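Local coordinates for sperm-specific class P protein 34 (Caenorhabditis elegans, PDB 1M1S) that is of unknown function but belongs to the major sperm protein family, whose best-known members assemble into the filaments that drive nematode sperm crawling, at residues 18-23 with 49-54. Sequence-based numbering, arbitrary orientation.
Sequences GNYPAT and EHYRVR
Tyr20 and Tyr51 meet ring against ring, and this one aromatic pair carries the whole contact, an instance of how two strands with backbones far apart can be joined by long side chains: the CA atoms of Tyr20 and Tyr51 are 10.4 Å apart. The ring planes meet obliquely, at 56°, with centroids separated by 5.4 Å. Tyr51 presents its CE2 edge and hydroxyl end to the CD1–CE1 side of Tyr20. The closest carbons, Tyr20 CE1 and Tyr51 CE2, are 3.3 Å apart, and Tyr51 OH rests 3.4 Å from Tyr20 CD1. Both side chains set CG anti to the carbonyl carbon and beside the backbone N (chi1 -39° in Tyr20, -69° in Tyr51), and the ring end of Tyr51 comes nearer to Tyr20 than its CB does.

In the immunoglobulin-like beta sandwich of the MSP domain, the pair links the end of strand 11-20 to the start of strand 51-60, with Leu113 of strand 107-115 touching both side chains. An alanine in place of Tyr51 would probably open a gap beside Tyr20 and leave the CD1–CE1 side of that ring without its aromatic neighbour.

A hydrogen bond and a backbone contact add to the surroundings of Tyr20. Its hydroxyl hydrogen-bonds with Ser27 OG, while Gly18 C sits 3.6 Å above the plane of the Tyr20 ring on one face, offset toward the rim.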
loop_
_atom_site.group_PDB
_atom_site.type_symbol
_atom_site.label_atom_id
_atom_site.label_comp_id
_atom_site.label_asym_id
_atom_site.label_seq_id
_atom_site.Cartn_x
_atom_site.Cartn_y
_atom_site.Cartn_z
ATOM N N GLY A 18 -3.511 -0.177 10.692
ATOM C CA GLY A 18 -4.382 0.978 10.735
ATOM C C GLY A 18 -5.504 0.550 11.670
ATOM O O GLY A 18 -6.172 -0.470 11.445
ATOM N N ASN A 19 -5.652 1.264 12.773
ATOM C CA ASN A 19 -6.696 0.958 13.741
ATOM C C ASN A 19 -7.751 2.079 13.733
ATOM O O ASN A 19 -7.453 3.218 14.094
ATOM C CB ASN A 19 -6.068 0.773 15.127
ATOM C CG ASN A 19 -5.056 -0.381 15.163
ATOM O OD1 ASN A 19 -5.338 -1.467 15.712
ATOM N ND2 ASN A 19 -3.873 -0.154 14.567
ATOM N N TYR A 20 -8.994 1.718 13.400
ATOM C CA TYR A 20 -10.107 2.664 13.268
ATOM C C TYR A 20 -11.355 2.413 14.114
ATOM O O TYR A 20 -11.512 1.383 14.751
ATOM C CB TYR A 20 -10.575 2.700 11.816
ATOM C CG TYR A 20 -9.475 2.622 10.844
ATOM C CD1 TYR A 20 -9.148 1.419 10.257
ATOM C CD2 TYR A 20 -8.759 3.753 10.493
ATOM C CE1 TYR A 20 -8.109 1.330 9.324
ATOM C CE2 TYR A 20 -7.726 3.690 9.574
ATOM C CZ TYR A 20 -7.405 2.472 8.979
ATOM O OH TYR A 20 -6.412 2.401 8.022
ATOM N N PRO A 21 -12.244 3.404 14.160
ATOM C CA PRO A 21 -13.489 3.305 14.909
ATOM C C PRO A 21 -14.486 2.793 13.916
ATOM O O PRO A 21 -14.652 3.372 12.842
ATOM C CB PRO A 21 -13.788 4.752 15.262
ATOM C CG PRO A 21 -12.485 5.385 15.194
ATOM C CD PRO A 21 -11.879 4.810 13.993
ATOM N N ALA A 22 -15.140 1.695 14.260
ATOM C CA ALA A 22 -16.099 1.079 13.366
ATOM C C ALA A 22 -16.906 2.050 12.523
ATOM O O ALA A 22 -16.886 1.953 11.294
ATOM C CB ALA A 22 -17.008 0.164 14.115
ATOM N N THR A 23 -17.489 3.065 13.152
ATOM C CA THR A 23 -18.323 4.008 12.415
ATOM C C THR A 23 -17.633 4.915 11.441
ATOM O O THR A 23 -18.295 5.586 10.658
ATOM C CB THR A 23 -19.145 4.907 13.320
ATOM O OG1 THR A 23 -18.274 5.710 14.128
ATOM C CG2 THR A 23 -20.069 4.084 14.168
ATOM N N GLU A 49 -15.225 -1.370 0.470
ATOM C CA GLU A 49 -16.571 -0.938 0.819
ATOM C C GLU A 49 -16.724 -0.261 2.179
ATOM O O GLU A 49 -17.804 0.230 2.494
ATOM C CB GLU A 49 -17.516 -2.129 0.710
ATOM C CG GLU A 49 -18.976 -1.869 1.034
ATOM C CD GLU A 49 -19.624 -3.121 1.583
ATOM O OE1 GLU A 49 -19.162 -4.221 1.201
ATOM O OE2 GLU A 49 -20.553 -3.025 2.413
ATOM N N HIS A 50 -15.691 -0.322 3.013
ATOM C CA HIS A 50 -15.688 0.357 4.315
ATOM C C HIS A 50 -14.353 1.084 4.284
ATOM O O HIS A 50 -14.098 1.994 5.057
ATOM C CB HIS A 50 -15.684 -0.602 5.503
ATOM C CG HIS A 50 -16.857 -1.535 5.557
ATOM N ND1 HIS A 50 -18.170 -1.081 5.654
ATOM C CD2 HIS A 50 -16.920 -2.865 5.491
ATOM C CE1 HIS A 50 -18.971 -2.127 5.615
ATOM N NE2 HIS A 50 -18.253 -3.226 5.522
ATOM N N TYR A 51 -13.494 0.654 3.369
ATOM C CA TYR A 51 -12.184 1.249 3.201
ATOM C C TYR A 51 -11.997 1.853 1.816
ATOM O O TYR A 51 -12.494 1.326 0.822
ATOM C CB TYR A 51 -11.116 0.194 3.470
ATOM C CG TYR A 51 -11.068 -0.204 4.921
ATOM C CD1 TYR A 51 -11.608 -1.413 5.367
ATOM C CD2 TYR A 51 -10.489 0.642 5.863
ATOM C CE1 TYR A 51 -11.572 -1.758 6.725
ATOM C CE2 TYR A 51 -10.454 0.303 7.208
ATOM C CZ TYR A 51 -10.991 -0.892 7.633
ATOM O OH TYR A 51 -10.961 -1.184 8.969
ATOM N N ARG A 52 -11.317 2.992 1.780
ATOM C CA ARG A 52 -11.011 3.713 0.560
ATOM C C ARG A 52 -9.538 4.064 0.651
ATOM O O ARG A 52 -9.147 5.019 1.327
ATOM C CB ARG A 52 -11.861 4.969 0.480
ATOM C CG ARG A 52 -11.372 6.031 -0.499
ATOM C CD ARG A 52 -12.283 7.263 -0.405
ATOM N NE ARG A 52 -11.590 8.557 -0.460
ATOM C CZ ARG A 52 -11.987 9.647 0.202
ATOM N NH1 ARG A 52 -13.071 9.606 0.969
ATOM N NH2 ARG A 52 -11.306 10.781 0.092
ATOM N N VAL A 53 -8.726 3.239 -0.003
ATOM C CA VAL A 53 -7.277 3.405 -0.030
ATOM C C VAL A 53 -6.800 4.140 -1.315
ATOM O O VAL A 53 -7.374 3.972 -2.400
ATOM C CB VAL A 53 -6.588 2.045 0.214
ATOM C CG1 VAL A 53 -5.116 2.212 0.471
ATOM C CG2 VAL A 53 -7.222 1.382 1.383
ATOM N N ARG A 54 -5.813 5.024 -1.164
ATOM C CA ARG A 54 -5.289 5.827 -2.277
ATOM C C ARG A 54 -3.792 6.064 -2.111
ATOM O O ARG A 54 -3.336 6.414 -1.028
ATOM C CB ARG A 54 -5.987 7.201 -2.334
ATOM C CG ARG A 54 -7.495 7.173 -2.378
ATOM C CD ARG A 54 -8.055 8.457 -2.933
ATOM N NE ARG A 54 -9.518 8.433 -2.978
ATOM C CZ ARG A 54 -10.247 7.562 -3.671
ATOM N NH1 ARG A 54 -9.662 6.615 -4.392
ATOM N NH2 ARG A 54 -11.571 7.635 -3.628
#